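Local coordinates for DNA topoisomerase 2-associated protein PAT1 (PDB 5LMG) that probably activates mRNA decapping and represses translation in yeast, its C-terminal domain binding the decapping enzyme Dcp2 and the exonuclease Xrn1, at residues 328-331 against 332-336. The protein carries 2 engineered substitutions. Sequence-based numbering, arbitrary orientation.
Sequences SQEL and DTELK
Residues 328-331 and 332-336 meet as successive turns at the N-terminus of helix 329-355, a local, N-capped helix start at the periphery of this largely helical domain. Ser328 is the N-cap: its OG accepts a weak bond from Leu331 N at 3.4 Å, while its carbonyl oxygen starts the i to i+4 ladder by taking Asp332 N. The next rungs run from Thr333 N to Gln329 O, Glu334 N to Glu330 O and Leu335 N to Leu331 O. On one side Leu331 and Leu335 pack on the chain, both touching Leu321 of helix 290-322, joining the end of that helix to the start of helix 329-355 across the short loop between them. On another, the carboxylates of Glu330 and Glu334 come together, Glu330 OE1 standing 2.9 Å from Glu334 OE1 with the planes 34° apart. Two acceptors this close would repel if both were charged, so one carboxylate may be protonated. Glu330 gets there through a bend at chi2 (-72°), which also lays its OE1 3.5 Å from Glu334 CG. An alanine in place of Glu334 would remove that methylene and carboxylate, and is likely to set the Glu330 carboxylate free to turn. One turn along, Lys336 NZ forms a salt bridge with Asp332 OD2 at 2.8 Å, reaching it on the syn lone pair of that oxygen. Gln329 O is gripped twice by one residue: Thr333 OG1, placed beside its own backbone N by a chi1 of -61°, donates at 3.0 Å from the face of the carbonyl plane opposite to Thr333 N.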
ATOM      1  N   SER A 328      -2.680 -10.088  38.754  1.00 58.62           N
ATOM      2  CA  SER A 328      -3.177  -8.719  38.897  1.00 56.69           C
ATOM      3  C   SER A 328      -3.809  -8.254  37.573  1.00 59.42           C
ATOM      4  O   SER A 328      -3.687  -8.949  36.560  1.00 58.42           O
ATOM      5  CB  SER A 328      -2.033  -7.784  39.289  1.00 58.19           C
ATOM      6  OG  SER A 328      -1.103  -7.606  38.231  1.00 59.62           O
ATOM      7  N   GLN A 329      -4.455  -7.071  37.576  1.00 54.92           N
ATOM      8  CA  GLN A 329      -5.066  -6.483  36.382  1.00 54.10           C
ATOM      9  C   GLN A 329      -3.986  -6.200  35.319  1.00 56.16           C
ATOM     10  O   GLN A 329      -4.244  -6.378  34.130  1.00 54.87           O
ATOM     11  CB  GLN A 329      -5.832  -5.202  36.737  1.00 55.29           C
ATOM     12  CG  GLN A 329      -6.972  -4.873  35.777  1.00 75.76           C
ATOM     13  CD  GLN A 329      -7.928  -3.878  36.390  1.00103.11           C
ATOM     14  OE1 GLN A 329      -7.797  -2.664  36.209  1.00100.27           O
ATOM     15  NE2 GLN A 329      -8.900  -4.369  37.151  1.00 96.32           N
ATOM     16  N   GLU A 330      -2.776  -5.799  35.758  1.00 51.86           N
ATOM     17  CA  GLU A 330      -1.656  -5.526  34.857  1.00 50.94           C
ATOM     18  C   GLU A 330      -1.171  -6.800  34.138  1.00 51.88           C
ATOM     19  O   GLU A 330      -0.918  -6.733  32.937  1.00 50.19           O
ATOM     20  CB  GLU A 330      -0.512  -4.793  35.579  1.00 52.75           C
ATOM     21  CG  GLU A 330       0.305  -3.908  34.646  1.00 63.84           C
ATOM     22  CD  GLU A 330       1.216  -4.629  33.663  1.00 82.82           C
ATOM     23  OE1 GLU A 330       1.813  -5.664  34.046  1.00 52.17           O
ATOM     24  OE2 GLU A 330       1.263  -4.209  32.484  1.00 81.80           O
ATOM     25  N   LEU A 331      -1.080  -7.951  34.854  1.00 48.16           N
ATOM     26  CA  LEU A 331      -0.686  -9.236  34.262  1.00 48.06           C
ATOM     27  C   LEU A 331      -1.751  -9.720  33.252  1.00 51.72           C
ATOM     28  O   LEU A 331      -1.393 -10.285  32.218  1.00 50.52           O
ATOM     29  CB  LEU A 331      -0.404 -10.301  35.340  1.00 48.71           C
ATOM     30  CG  LEU A 331       0.065 -11.698  34.860  1.00 53.27           C
ATOM     31  CD1 LEU A 331       1.309 -11.614  33.939  1.00 53.13           C
ATOM     32  CD2 LEU A 331       0.337 -12.611  36.032  1.00 56.20           C
ATOM     33  N   ASP A 332      -3.046  -9.466  33.543  1.00 48.48           N
ATOM     34  CA  ASP A 332      -4.169  -9.783  32.645  1.00 48.23           C
ATOM     35  C   ASP A 332      -4.080  -8.928  31.367  1.00 49.37           C
ATOM     36  O   ASP A 332      -4.386  -9.420  30.276  1.00 48.22           O
ATOM     37  CB  ASP A 332      -5.522  -9.575  33.356  1.00 51.28           C
ATOM     38  CG  ASP A 332      -6.710 -10.003  32.509  1.00 67.11           C
ATOM     39  OD1 ASP A 332      -6.862 -11.228  32.274  1.00 68.64           O
ATOM     40  OD2 ASP A 332      -7.469  -9.113  32.058  1.00 72.79           O
ATOM     41  N   THR A 333      -3.657  -7.654  31.508  1.00 44.88           N
ATOM     42  CA  THR A 333      -3.443  -6.748  30.378  1.00 44.15           C
ATOM     43  C   THR A 333      -2.272  -7.277  29.540  1.00 47.30           C
ATOM     44  O   THR A 333      -2.383  -7.300  28.319  1.00 44.60           O
ATOM     45  CB  THR A 333      -3.269  -5.296  30.843  1.00 54.05           C
ATOM     46  OG1 THR A 333      -4.459  -4.897  31.525  1.00 57.21           O
ATOM     47  CG2 THR A 333      -3.016  -4.329  29.680  1.00 53.57           C
ATOM     48  N   GLU A 334      -1.176  -7.738  30.205  1.00 45.70           N
ATOM     49  CA  GLU A 334       0.013  -8.326  29.567  1.00 45.25           C
ATOM     50  C   GLU A 334      -0.366  -9.550  28.730  1.00 47.89           C
ATOM     51  O   GLU A 334       0.022  -9.629  27.565  1.00 45.43           O
ATOM     52  CB  GLU A 334       1.062  -8.737  30.621  1.00 47.19           C
ATOM     53  CG  GLU A 334       1.931  -7.608  31.143  1.00 59.95           C
ATOM     54  CD  GLU A 334       3.139  -8.102  31.919  1.00 77.38           C
ATOM     55  OE1 GLU A 334       3.091  -8.079  33.170  1.00 66.30           O
ATOM     56  OE2 GLU A 334       4.120  -8.547  31.277  1.00 66.26           O
ATOM     57  N   LEU A 335      -1.148 -10.486  29.323  1.00 46.03           N
ATOM     58  CA  LEU A 335      -1.605 -11.707  28.656  1.00 46.92           C
ATOM     59  C   LEU A 335      -2.488 -11.429  27.441  1.00 49.36           C
ATOM     60  O   LEU A 335      -2.307 -12.081  26.415  1.00 47.02           O
ATOM     61  CB  LEU A 335      -2.320 -12.654  29.624  1.00 47.83           C
ATOM     62  CG  LEU A 335      -1.425 -13.588  30.427  1.00 54.04           C
ATOM     63  CD1 LEU A 335      -2.156 -14.108  31.639  1.00 55.04           C
ATOM     64  CD2 LEU A 335      -0.913 -14.760  29.566  1.00 56.47           C
ATOM     65  N   LYS A 336      -3.431 -10.467  27.561  1.00 44.92           N
ATOM     66  CA  LYS A 336      -4.335 -10.071  26.478  1.00 43.94           C
ATOM     67  C   LYS A 336      -3.549  -9.484  25.304  1.00 46.48           C
ATOM     68  O   LYS A 336      -3.852  -9.785  24.157  1.00 45.14           O
ATOM     69  CB  LYS A 336      -5.400  -9.083  26.988  1.00 45.92           C
ATOM     70  CG  LYS A 336      -6.570  -9.791  27.649  1.00 52.13           C
ATOM     71  CD  LYS A 336      -7.493  -8.834  28.367  1.00 61.56           C
ATOM     72  CE  LYS A 336      -8.658  -9.582  28.969  1.00 68.59           C
ATOM     73  NZ  LYS A 336      -9.380  -8.762  29.973  1.00 81.36           N
TER